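Local atomic coordinates of Crov588 (Cafeteriavirus, PDB entry 6NYR), a protein that is of unknown function but folds from tandem FNIP repeats into a circular leucine-rich repeat solenoid, an architecture that often serves protein recognition. Residues N247-S252 with V270-L275; Q264-N269 with E290-N295; H431-C436 with H453-H458; H458-K463 with L476-N481. All coordinates share one frame; numbering follows the deposited sequence.

Interaction 1 (N247-S252 with V270-L275)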
loop_
_atom_site.group_PDB
_atom_site.type_symbol
_atom_site.label_atom_id
_atom_site.label_comp_id
_atom_site.label_asym_id
_atom_site.label_seq_id
_atom_site.Cartn_x
_atom_site.Cartn_y
_atom_site.Cartn_z
ATOM N N ASN A 247 31.548 -17.860 -17.516
ATOM C CA ASN A 247 30.748 -18.504 -18.552
ATOM C C ASN A 247 29.667 -19.427 -17.993
ATOM O O ASN A 247 29.278 -20.396 -18.649
ATOM C CB ASN A 247 31.634 -19.295 -19.528
ATOM C CG ASN A 247 32.427 -18.398 -20.463
ATOM O OD1 ASN A 247 33.624 -18.179 -20.269
ATOM N ND2 ASN A 247 31.761 -17.878 -21.487
ATOM N N VAL A 248 29.143 -19.151 -16.801
ATOM C CA VAL A 248 28.008 -19.889 -16.261
ATOM C C VAL A 248 26.735 -19.040 -16.290
ATOM O O VAL A 248 25.643 -19.558 -16.511
ATOM C CB VAL A 248 28.300 -20.420 -14.839
ATOM C CG1 VAL A 248 29.270 -19.536 -14.106
ATOM C CG2 VAL A 248 26.997 -20.554 -14.055
ATOM N N LEU A 249 26.856 -17.738 -16.054
ATOM C CA LEU A 249 25.690 -16.863 -16.209
ATOM C C LEU A 249 25.502 -16.529 -17.683
ATOM O O LEU A 249 26.456 -16.094 -18.337
ATOM C CB LEU A 249 25.859 -15.581 -15.402
ATOM C CG LEU A 249 26.019 -15.739 -13.890
ATOM C CD1 LEU A 249 26.271 -14.394 -13.225
ATOM C CD2 LEU A 249 24.789 -16.408 -13.296
ATOM N N PRO A 250 24.309 -16.727 -18.246
ATOM C CA PRO A 250 24.136 -16.485 -19.684
ATOM C C PRO A 250 24.222 -15.005 -20.021
ATOM O O PRO A 250 23.996 -14.122 -19.190
ATOM C CB PRO A 250 22.742 -17.050 -19.984
ATOM C CG PRO A 250 22.012 -16.939 -18.683
ATOM C CD PRO A 250 23.049 -17.141 -17.596
ATOM N N ASN A 251 24.551 -14.748 -21.284
ATOM C CA ASN A 251 24.779 -13.410 -21.814
ATOM C C ASN A 251 23.496 -12.646 -22.094
ATOM O O ASN A 251 23.555 -11.561 -22.682
ATOM C CB ASN A 251 25.622 -13.534 -23.082
ATOM C CG ASN A 251 27.081 -13.837 -22.785
ATOM O OD1 ASN A 251 27.661 -13.303 -21.836
ATOM N ND2 ASN A 251 27.674 -14.726 -23.576
ATOM N N SER A 252 22.354 -13.186 -21.682
ATOM C CA SER A 252 21.056 -12.547 -21.856
ATOM C C SER A 252 20.474 -12.023 -20.549
ATOM O O SER A 252 19.417 -11.383 -20.563
ATOM C CB SER A 252 20.081 -13.543 -22.492
ATOM O OG SER A 252 20.241 -14.834 -21.925
ATOM N N VAL A 270 32.448 -12.774 -15.055
ATOM C CA VAL A 270 31.422 -13.587 -14.408
ATOM C C VAL A 270 30.041 -12.960 -14.549
ATOM O O VAL A 270 29.072 -13.644 -14.877
ATOM C CB VAL A 270 31.783 -13.815 -12.923
ATOM C CG1 VAL A 270 30.678 -14.585 -12.215
ATOM C CG2 VAL A 270 33.111 -14.543 -12.799
ATOM N N LEU A 271 29.937 -11.669 -14.314
ATOM C CA LEU A 271 28.684 -10.944 -14.466
ATOM C C LEU A 271 28.507 -10.534 -15.921
ATOM O O LEU A 271 29.263 -9.703 -16.429
ATOM C CB LEU A 271 28.653 -9.712 -13.548
ATOM C CG LEU A 271 28.737 -10.004 -12.054
ATOM C CD1 LEU A 271 28.813 -8.710 -11.262
ATOM C CD2 LEU A 271 27.554 -10.842 -11.608
ATOM N N PRO A 272 27.526 -11.093 -16.630
ATOM C CA PRO A 272 27.374 -10.744 -18.052
ATOM C C PRO A 272 27.060 -9.266 -18.225
ATOM O O PRO A 272 26.343 -8.672 -17.422
ATOM C CB PRO A 272 26.210 -11.623 -18.523
ATOM C CG PRO A 272 25.426 -11.912 -17.281
ATOM C CD PRO A 272 26.437 -11.975 -16.156
ATOM N N ASN A 273 27.610 -8.676 -19.289
ATOM C CA ASN A 273 27.446 -7.248 -19.528
ATOM C C ASN A 273 26.000 -6.847 -19.781
ATOM O O ASN A 273 25.701 -5.646 -19.781
ATOM C CB ASN A 273 28.315 -6.828 -20.716
ATOM C CG ASN A 273 29.776 -6.696 -20.349
ATOM O OD1 ASN A 273 30.110 -6.233 -19.257
ATOM N ND2 ASN A 273 30.659 -7.100 -21.257
ATOM N N SER A 274 25.100 -7.811 -19.985
ATOM C CA SER A 274 23.697 -7.500 -20.222
ATOM C C SER A 274 22.951 -7.094 -18.956
ATOM O O SER A 274 21.867 -6.506 -19.055
ATOM C CB SER A 274 23.001 -8.715 -20.845
ATOM O OG SER A 274 23.364 -9.908 -20.160
ATOM N N LEU A 275 23.496 -7.386 -17.779
ATOM C CA LEU A 275 22.762 -7.153 -16.542
ATOM C C LEU A 275 22.486 -5.669 -16.335
ATOM O O LEU A 275 23.393 -4.835 -16.413
ATOM C CB LEU A 275 23.546 -7.707 -15.351
ATOM C CG LEU A 275 23.440 -9.205 -15.069
ATOM C CD1 LEU A 275 24.483 -9.613 -14.024
ATOM C CD2 LEU A 275 22.043 -9.587 -14.603
#
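The pyrrolidine ring of P272 turns CB, CG and CD to the preceding loop: CD lies 3.7 Å from L249 CB, while CG and CB share the carbonyl oxygen P250 O, CG at 3.3 Å. The amide of N251 brings its OD1 to 4.0 Å from P272 CB. L249 crosses the ring at about a right angle. Its CG stands beside the backbone N (chi1 -61°) and the chain runs on extended, so CD1 ends 3.3 Å from V270 O and 4.1 Å from L271 CD2. A type I turn from P272 to L275, closed by L275 N to P272 O at 3.1 Å, presents S274 to the same neighbour. With S274 OG in the crowded position between backbone N and carbonyl carbon (chi1 45°), the hydroxyl lies 3.0 Å from N251 O, although its hydrogen bond goes to L253 O. S252 OG reaches back in the same way, N229 O its strongest partner and L231 O a second. The contact thus joins two successive inter-strand loops, one following strand 233-235 and the other strand 255-257, with V270 resting on I244 and both L271 and L275 packing on L256 of strand 255-257.

Interaction 2 (Q264-N269 with E290-N295)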
loop_
_atom_site.group_PDB
_atom_site.type_symbol
_atom_site.label_atom_id
_atom_site.label_comp_id
_atom_site.label_asym_id
_atom_site.label_seq_id
_atom_site.Cartn_x
_atom_site.Cartn_y
_atom_site.Cartn_z
ATOM N N GLN A 264 30.352 -14.898 -1.800
ATOM C CA GLN A 264 31.495 -15.375 -2.563
ATOM C C GLN A 264 32.120 -14.233 -3.355
ATOM O O GLN A 264 31.447 -13.266 -3.722
ATOM C CB GLN A 264 31.093 -16.491 -3.533
ATOM C CG GLN A 264 30.566 -17.740 -2.855
ATOM C CD GLN A 264 31.601 -18.404 -1.968
ATOM O OE1 GLN A 264 32.781 -18.504 -2.326
ATOM N NE2 GLN A 264 31.167 -18.855 -0.799
ATOM N N GLN A 265 33.424 -14.343 -3.593
ATOM C CA GLN A 265 34.109 -13.387 -4.448
ATOM C C GLN A 265 33.592 -13.503 -5.877
ATOM O O GLN A 265 33.324 -14.603 -6.369
ATOM C CB GLN A 265 35.614 -13.634 -4.425
ATOM C CG GLN A 265 36.290 -13.404 -3.088
ATOM C CD GLN A 265 37.708 -13.948 -3.067
ATOM O OE1 GLN A 265 38.199 -14.463 -4.075
ATOM N NE2 GLN A 265 38.376 -13.828 -1.924
ATOM N N ILE A 266 33.463 -12.364 -6.549
ATOM C CA ILE A 266 33.081 -12.313 -7.954
ATOM C C ILE A 266 34.245 -11.700 -8.721
ATOM O O ILE A 266 34.604 -10.538 -8.490
ATOM C CB ILE A 266 31.786 -11.519 -8.182
ATOM C CG1 ILE A 266 30.659 -12.090 -7.322
ATOM C CG2 ILE A 266 31.396 -11.545 -9.653
ATOM C CD1 ILE A 266 29.367 -11.307 -7.399
ATOM N N THR A 267 34.836 -12.480 -9.618
ATOM C CA THR A 267 35.961 -12.028 -10.417
ATOM C C THR A 267 35.448 -11.496 -11.758
ATOM O O THR A 267 34.247 -11.282 -11.947
ATOM C CB THR A 267 36.965 -13.163 -10.607
ATOM O OG1 THR A 267 36.412 -14.155 -11.480
ATOM C CG2 THR A 267 37.296 -13.806 -9.273
ATOM N N GLU A 268 36.360 -11.275 -12.702
ATOM C CA GLU A 268 36.017 -10.690 -13.987
ATOM C C GLU A 268 35.389 -11.738 -14.902
ATOM O O GLU A 268 35.609 -12.942 -14.755
ATOM C CB GLU A 268 37.262 -10.106 -14.655
ATOM C CG GLU A 268 38.128 -9.265 -13.736
ATOM C CD GLU A 268 39.427 -8.835 -14.393
ATOM O OE1 GLU A 268 39.490 -8.817 -15.642
ATOM O OE2 GLU A 268 40.387 -8.521 -13.659
ATOM N N ASN A 269 34.594 -11.258 -15.860
ATOM C CA ASN A 269 33.954 -12.117 -16.856
ATOM C C ASN A 269 32.989 -13.112 -16.220
ATOM O O ASN A 269 32.725 -14.180 -16.778
ATOM C CB ASN A 269 34.990 -12.867 -17.701
ATOM C CG ASN A 269 35.739 -11.960 -18.654
ATOM O OD1 ASN A 269 35.246 -11.642 -19.736
ATOM N ND2 ASN A 269 36.938 -11.547 -18.261
ATOM N N GLU A 290 37.917 -3.865 -10.295
ATOM C CA GLU A 290 37.803 -2.847 -11.335
ATOM C C GLU A 290 36.816 -3.224 -12.434
ATOM O O GLU A 290 35.837 -2.506 -12.671
ATOM C CB GLU A 290 39.184 -2.562 -11.939
ATOM C CG GLU A 290 39.798 -1.244 -11.503
ATOM C CD GLU A 290 40.833 -0.717 -12.485
ATOM O OE1 GLU A 290 40.963 -1.287 -13.592
ATOM O OE2 GLU A 290 41.515 0.276 -12.153
ATOM N N ASN A 291 37.071 -4.319 -13.146
ATOM C CA ASN A 291 36.267 -4.633 -14.323
ATOM C C ASN A 291 35.365 -5.832 -14.068
ATOM O O ASN A 291 35.296 -6.760 -14.881
ATOM C CB ASN A 291 37.179 -4.877 -15.529
ATOM C CG ASN A 291 37.917 -3.618 -15.964
ATOM O OD1 ASN A 291 39.095 -3.431 -15.648
ATOM N ND2 ASN A 291 37.224 -2.749 -16.689
ATOM N N VAL A 292 34.655 -5.797 -12.946
ATOM C CA VAL A 292 33.803 -6.897 -12.513
ATOM C C VAL A 292 32.337 -6.615 -12.812
ATOM O O VAL A 292 31.619 -7.488 -13.299
ATOM C CB VAL A 292 34.023 -7.169 -11.007
ATOM C CG1 VAL A 292 33.165 -8.329 -10.538
ATOM C CG2 VAL A 292 35.501 -7.421 -10.725
ATOM N N LEU A 293 31.874 -5.409 -12.506
ATOM C CA LEU A 293 30.471 -5.079 -12.689
ATOM C C LEU A 293 30.162 -4.898 -14.172
ATOM O O LEU A 293 30.976 -4.336 -14.914
ATOM C CB LEU A 293 30.126 -3.807 -11.925
ATOM C CG LEU A 293 30.199 -3.878 -10.397
ATOM C CD1 LEU A 293 29.916 -2.519 -9.786
ATOM C CD2 LEU A 293 29.232 -4.928 -9.884
ATOM N N PRO A 294 28.999 -5.356 -14.632
ATOM C CA PRO A 294 28.669 -5.210 -16.055
ATOM C C PRO A 294 28.546 -3.743 -16.443
ATOM O O PRO A 294 28.287 -2.868 -15.614
ATOM C CB PRO A 294 27.329 -5.947 -16.206
ATOM C CG PRO A 294 26.811 -6.166 -14.827
ATOM C CD PRO A 294 27.948 -6.044 -13.857
ATOM N N ASN A 295 28.736 -3.484 -17.735
ATOM C CA ASN A 295 28.721 -2.127 -18.262
ATOM C C ASN A 295 27.322 -1.633 -18.603
ATOM O O ASN A 295 27.163 -0.453 -18.934
ATOM C CB ASN A 295 29.628 -2.053 -19.496
ATOM C CG ASN A 295 29.259 -3.076 -20.556
ATOM O OD1 ASN A 295 28.120 -3.542 -20.618
ATOM N ND2 ASN A 295 30.231 -3.444 -21.384
#
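V292 and I266 cross obliquely, and one methyl does nearly all the touching. V292 CG1 lies anti to its backbone N (chi1 -179°), which aims it at the backbone of 264-269 between two successive carbonyls: it is 3.3 Å from I266 O and 3.4 Å from T267 O. The same methyl meets I266 through the branch methyl, CG2, at 3.8 Å. I266 CG2 is likewise anti to its own N. The second V292 methyl, CG2, is looser, 3.9 Å from I266 O and 4.4 Å from E268 CG.

E268 marks the solvent side. Its CB and CG pass alongside the N291 carbonyl of the opposing loop, CB at 3.9 Å from N291 O, and the extended chain carries the carboxylate onward. The two backbones come closest at E268 and V292, whose CA atoms are 4.6 Å apart. The evidence therefore describes a small apolar contact, 200 Å² in all, with I266 and V292 buried and T267, E268 and N291 exposed at its border. V248, V270 and V292 follow at intervals of 22 residues, and such regular valines, each occupying the same position in successive coils, belong to the inter-strand loops of a leucine-rich repeat solenoid, here built of FNIP repeats.

Interaction 3 (H431-C436 with H453-H458)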
loop_
_atom_site.group_PDB
_atom_site.type_symbol
_atom_site.label_atom_id
_atom_site.label_comp_id
_atom_site.label_asym_id
_atom_site.label_seq_id
_atom_site.Cartn_x
_atom_site.Cartn_y
_atom_site.Cartn_z
ATOM N N HIS A 431 9.235 22.080 -1.109
ATOM C CA HIS A 431 8.816 21.285 0.036
ATOM C C HIS A 431 9.883 21.346 1.119
ATOM O O HIS A 431 11.051 21.023 0.867
ATOM C CB HIS A 431 8.566 19.823 -0.359
ATOM C CG HIS A 431 7.267 19.599 -1.064
ATOM N ND1 HIS A 431 7.101 19.838 -2.412
ATOM C CD2 HIS A 431 6.071 19.154 -0.609
ATOM C CE1 HIS A 431 5.858 19.552 -2.755
ATOM N NE2 HIS A 431 5.212 19.140 -1.681
ATOM N N LEU A 432 9.481 21.751 2.318
ATOM C CA LEU A 432 10.377 21.805 3.465
ATOM C C LEU A 432 9.712 21.098 4.635
ATOM O O LEU A 432 8.575 21.419 4.997
ATOM C CB LEU A 432 10.717 23.248 3.838
ATOM C CG LEU A 432 11.608 23.398 5.072
ATOM C CD1 LEU A 432 12.860 22.539 4.922
ATOM C CD2 LEU A 432 11.976 24.849 5.309
ATOM N N SER A 433 10.423 20.148 5.230
ATOM C CA SER A 433 9.874 19.303 6.283
ATOM C C SER A 433 10.879 19.225 7.419
ATOM O O SER A 433 12.024 18.808 7.210
ATOM C CB SER A 433 9.546 17.910 5.742
ATOM O OG SER A 433 8.885 17.124 6.716
ATOM N N PHE A 434 10.453 19.633 8.611
ATOM C CA PHE A 434 11.279 19.563 9.808
ATOM C C PHE A 434 10.908 18.340 10.637
ATOM O O PHE A 434 9.732 17.982 10.741
ATOM C CB PHE A 434 11.126 20.820 10.672
ATOM C CG PHE A 434 11.771 22.039 10.091
ATOM C CD1 PHE A 434 13.145 22.197 10.136
ATOM C CD2 PHE A 434 11.003 23.035 9.508
ATOM C CE1 PHE A 434 13.741 23.317 9.606
ATOM C CE2 PHE A 434 11.596 24.159 8.976
ATOM C CZ PHE A 434 12.964 24.301 9.023
ATOM N N GLY A 435 11.918 17.722 11.244
ATOM C CA GLY A 435 11.728 16.524 12.028
ATOM C C GLY A 435 11.327 16.819 13.463
ATOM O O GLY A 435 10.935 17.929 13.829
ATOM N N CYS A 436 11.440 15.780 14.293
ATOM C CA CYS A 436 10.942 15.844 15.664
ATOM C C CYS A 436 11.500 17.048 16.412
ATOM O O CYS A 436 10.741 17.863 16.951
ATOM C CB CYS A 436 11.296 14.541 16.391
ATOM S SG CYS A 436 10.798 14.445 18.126
ATOM N N HIS A 453 4.943 23.998 0.517
ATOM C CA HIS A 453 4.604 23.064 1.582
ATOM C C HIS A 453 5.589 23.204 2.731
ATOM O O HIS A 453 6.803 23.094 2.531
ATOM C CB HIS A 453 4.607 21.620 1.090
ATOM C CG HIS A 453 3.462 21.282 0.193
ATOM N ND1 HIS A 453 2.550 20.290 0.460
ATOM C CD2 HIS A 453 3.049 21.862 -0.946
ATOM C CE1 HIS A 453 1.666 20.230 -0.524
ATOM N NE2 HIS A 453 1.977 21.149 -1.412
ATOM N N LEU A 454 5.060 23.423 3.932
ATOM C CA LEU A 454 5.869 23.532 5.140
ATOM C C LEU A 454 5.203 22.733 6.246
ATOM O O LEU A 454 4.011 22.913 6.514
ATOM C CB LEU A 454 6.039 24.993 5.563
ATOM C CG LEU A 454 6.761 25.264 6.880
ATOM C CD1 LEU A 454 8.184 24.744 6.861
ATOM C CD2 LEU A 454 6.737 26.761 7.184
ATOM N N SER A 455 5.971 21.859 6.891
ATOM C CA SER A 455 5.466 21.056 7.994
ATOM C C SER A 455 6.520 21.001 9.087
ATOM O O SER A 455 7.715 20.884 8.802
ATOM C CB SER A 455 5.103 19.639 7.540
ATOM O OG SER A 455 6.265 18.855 7.358
ATOM N N PHE A 456 6.066 21.068 10.336
ATOM C CA PHE A 456 6.933 21.036 11.500
ATOM C C PHE A 456 6.693 19.763 12.300
ATOM O O PHE A 456 5.621 19.154 12.240
ATOM C CB PHE A 456 6.701 22.259 12.398
ATOM C CG PHE A 456 7.146 23.555 11.789
ATOM C CD1 PHE A 456 6.288 24.293 10.991
ATOM C CD2 PHE A 456 8.417 24.049 12.030
ATOM C CE1 PHE A 456 6.699 25.492 10.433
ATOM C CE2 PHE A 456 8.828 25.242 11.479
ATOM C CZ PHE A 456 7.968 25.964 10.678
ATOM N N GLY A 457 7.711 19.372 13.062
ATOM C CA GLY A 457 7.666 18.171 13.865
ATOM C C GLY A 457 7.188 18.415 15.282
ATOM O O GLY A 457 6.617 19.459 15.608
ATOM N N HIS A 458 7.459 17.434 16.147
ATOM C CA HIS A 458 6.873 17.426 17.483
ATOM C C HIS A 458 7.230 18.678 18.270
ATOM O O HIS A 458 6.369 19.254 18.946
ATOM C CB HIS A 458 7.338 16.180 18.239
ATOM C CG HIS A 458 6.653 15.969 19.552
ATOM N ND1 HIS A 458 5.655 15.036 19.731
ATOM C CD2 HIS A 458 6.834 16.562 20.757
ATOM C CE1 HIS A 458 5.249 15.064 20.988
ATOM N NE2 HIS A 458 5.947 15.983 21.631
HETATM O O HOH W 1 7.268 17.045 9.693
HETATM O O HOH W 2 9.876 20.023 14.803
#
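From CB outward, the imidazole of H431 leans over H453. H431 CG is 4.0 Å from H453 CB; CD2 comes nearer to the same CB, at 3.3 Å; and at the tip NE2 stands over the centre of the H453 ring, 3.4 Å above its plane. The two side chains run alongside, pointing the same way, but their planes are 31° apart, so the rings meet obliquely. Beyond H453 the series continues with the ring of Y475, and a glycerol lies about 3 Å from the H453 side chain. Beneath runs the parallel strand pairing of a leucine-rich repeat solenoid, strand 431-433 beside 453-455 in 22-residue register. L432 uses both polar backbone atoms: its N donates to H453 O and its O accepts from S455 N. F434 N donates almost straight to S455 O (176°, 3.0 Å). L432 and L454 lie on the face away from the histidines, side by side, L432 CG 4.1 Å from L454 CD1. Past the strands, F434 and F456 keep nearly parallel planes but are slid apart, centroids at 5.3 Å, with F434 CD2 at 3.7 Å from F456 CE2. Water 1 donates to F434 O and bonds S455 OG.

Interaction 4 (H458-K463 with L476-N481)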
loop_
_atom_site.group_PDB
_atom_site.type_symbol
_atom_site.label_atom_id
_atom_site.label_comp_id
_atom_site.label_asym_id
_atom_site.label_seq_id
_atom_site.Cartn_x
_atom_site.Cartn_y
_atom_site.Cartn_z
ATOM N N HIS A 458 7.459 17.434 16.147
ATOM C CA HIS A 458 6.873 17.426 17.483
ATOM C C HIS A 458 7.230 18.678 18.270
ATOM O O HIS A 458 6.369 19.254 18.946
ATOM C CB HIS A 458 7.338 16.180 18.239
ATOM C CG HIS A 458 6.653 15.969 19.552
ATOM N ND1 HIS A 458 5.655 15.036 19.731
ATOM C CD2 HIS A 458 6.834 16.562 20.757
ATOM C CE1 HIS A 458 5.249 15.064 20.988
ATOM N NE2 HIS A 458 5.947 15.983 21.631
ATOM N N CYS A 459 8.481 19.132 18.179
ATOM C CA CYS A 459 8.994 20.074 19.161
ATOM C C CYS A 459 8.807 21.540 18.789
ATOM O O CYS A 459 8.823 22.393 19.685
ATOM C CB CYS A 459 10.493 19.841 19.398
ATOM S SG CYS A 459 10.935 18.296 20.214
ATOM N N PHE A 460 8.647 21.863 17.510
ATOM C CA PHE A 460 8.609 23.265 17.119
ATOM C C PHE A 460 7.531 24.016 17.891
ATOM O O PHE A 460 6.353 23.643 17.860
ATOM C CB PHE A 460 8.356 23.407 15.620
ATOM C CG PHE A 460 8.330 24.834 15.165
ATOM C CD1 PHE A 460 9.508 25.554 15.061
ATOM C CD2 PHE A 460 7.136 25.462 14.864
ATOM C CE1 PHE A 460 9.495 26.870 14.656
ATOM C CE2 PHE A 460 7.121 26.782 14.453
ATOM C CZ PHE A 460 8.299 27.484 14.351
ATOM N N ASN A 461 7.934 25.085 18.573
ATOM C CA ASN A 461 7.010 25.877 19.378
ATOM C C ASN A 461 7.533 27.309 19.493
ATOM O O ASN A 461 7.596 27.889 20.579
ATOM C CB ASN A 461 6.812 25.236 20.752
ATOM C CG ASN A 461 5.721 25.906 21.560
ATOM O OD1 ASN A 461 4.829 26.544 21.008
ATOM N ND2 ASN A 461 5.791 25.765 22.878
ATOM N N GLN A 462 7.895 27.901 18.359
ATOM C CA GLN A 462 8.368 29.274 18.302
ATOM C C GLN A 462 7.311 30.167 17.664
ATOM O O GLN A 462 6.467 29.708 16.887
ATOM C CB GLN A 462 9.674 29.388 17.507
ATOM C CG GLN A 462 10.840 28.586 18.060
ATOM C CD GLN A 462 11.255 29.037 19.445
ATOM O OE1 GLN A 462 11.097 30.204 19.807
ATOM N NE2 GLN A 462 11.801 28.112 20.225
ATOM N N LYS A 463 7.364 31.452 18.007
ATOM C CA LYS A 463 6.450 32.417 17.421
ATOM C C LYS A 463 6.667 32.514 15.914
ATOM O O LYS A 463 7.780 32.341 15.409
ATOM C CB LYS A 463 6.647 33.796 18.050
ATOM C CG LYS A 463 6.310 33.900 19.521
ATOM C CD LYS A 463 6.529 35.335 20.002
ATOM C CE LYS A 463 6.142 35.502 21.461
ATOM N NZ LYS A 463 6.809 34.509 22.343
ATOM N N LEU A 476 0.370 24.289 5.422
ATOM C CA LEU A 476 1.075 24.528 6.674
ATOM C C LEU A 476 0.596 23.509 7.693
ATOM O O LEU A 476 -0.583 23.500 8.061
ATOM C CB LEU A 476 0.840 25.952 7.183
ATOM C CG LEU A 476 1.414 26.288 8.557
ATOM C CD1 LEU A 476 2.921 26.056 8.569
ATOM C CD2 LEU A 476 1.081 27.714 8.957
ATOM N N GLU A 477 1.509 22.655 8.145
ATOM C CA GLU A 477 1.223 21.671 9.178
ATOM C C GLU A 477 2.093 21.973 10.388
ATOM O O GLU A 477 3.324 21.948 10.293
ATOM C CB GLU A 477 1.490 20.254 8.678
ATOM C CG GLU A 477 1.342 19.194 9.756
ATOM C CD GLU A 477 1.446 17.789 9.207
ATOM O OE1 GLU A 477 1.547 17.642 7.970
ATOM O OE2 GLU A 477 1.433 16.836 10.010
ATOM N N LEU A 478 1.456 22.251 11.517
ATOM C CA LEU A 478 2.153 22.488 12.772
ATOM C C LEU A 478 2.063 21.239 13.637
ATOM O O LEU A 478 1.121 20.447 13.528
ATOM C CB LEU A 478 1.568 23.699 13.498
ATOM C CG LEU A 478 1.778 24.996 12.711
ATOM C CD1 LEU A 478 0.675 26.000 12.982
ATOM C CD2 LEU A 478 3.141 25.600 13.035
ATOM N N GLY A 479 3.058 21.070 14.503
ATOM C CA GLY A 479 3.286 19.814 15.179
ATOM C C GLY A 479 2.713 19.766 16.581
ATOM O O GLY A 479 1.989 20.655 17.029
ATOM N N HIS A 480 3.067 18.687 17.284
ATOM C CA HIS A 480 2.471 18.380 18.579
ATOM C C HIS A 480 2.544 19.564 19.533
ATOM O O HIS A 480 1.550 19.922 20.174
ATOM C CB HIS A 480 3.175 17.161 19.190
ATOM C CG HIS A 480 2.466 16.580 20.373
ATOM N ND1 HIS A 480 2.570 17.107 21.643
ATOM C CD2 HIS A 480 1.640 15.512 20.476
ATOM C CE1 HIS A 480 1.833 16.392 22.474
ATOM N NE2 HIS A 480 1.262 15.417 21.792
ATOM N N ASN A 481 3.720 20.176 19.651
ATOM C CA ASN A 481 3.964 21.123 20.726
ATOM C C ASN A 481 3.678 22.568 20.358
ATOM O O ASN A 481 3.756 23.432 21.239
ATOM C CB ASN A 481 5.415 21.016 21.208
ATOM C CG ASN A 481 5.677 19.745 21.984
ATOM O OD1 ASN A 481 4.787 18.913 22.155
ATOM N ND2 ASN A 481 6.909 19.584 22.458
HETATM O O HOH W 3 8.864 21.878 22.479
#
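The touching backbones run at 87° to each other and are tied by one bent hydrogen bond, N481 N to H458 O, 2.9 Å long and in the carbonyl plane. Beside it the imidazoles of H458 and H480 form an offset stack, centroids 4.2 Å apart and planes at 9°. Both rings leave anti to their backbone N, and the side chains lie side by side, pointing the same way. The offset puts H458 CE1 over the H480 ring, 3.2 Å from H480 CG, and H480 CB over the H458 face in a CH-pi contact. N481 packs its CB 3.0 Å from H458 O and sets its amide obliquely by the CD2 and NE2 side of the H458 ring. H480 ND1 donates to N481 OD1 at 2.9 Å (155°), while N481 ND2 donates to water 3, which donates to C459 O. N461 CG abuts N481 O at 3.2 Å; N461 OD1 is held by Q484 NE2 and N483 N. The bonds at both ends of the N481 amide fix its orientation and, through ND1, the turn of the H480 ring; with H480 also stacked on H502, such close imidazoles would probably disfavour two neighbouring positive charges.

The four contacts form two pairs on the ring-shaped solenoid. Interactions 1 and 2 have centres 10 Å apart and alternate along the chain; they meet where P272 O lies 3.1 Å from P294 CB, loop packing on loop. Interactions 3 and 4, with centres 9 Å apart, share H458 and are further joined by probable backbone hydrogen bonds, C436 O to C459 N and F456 N to E477 O, each 2.9 Å. Between the pairs the separation is large: interaction 1 lies about 46 Å from interaction 3, centre to centre. The loop contacts sit 34 and 36 Å from the chain centre, the strand-side ones 23 and 28 Å. No active site is known; the glycerol lies at interaction 3.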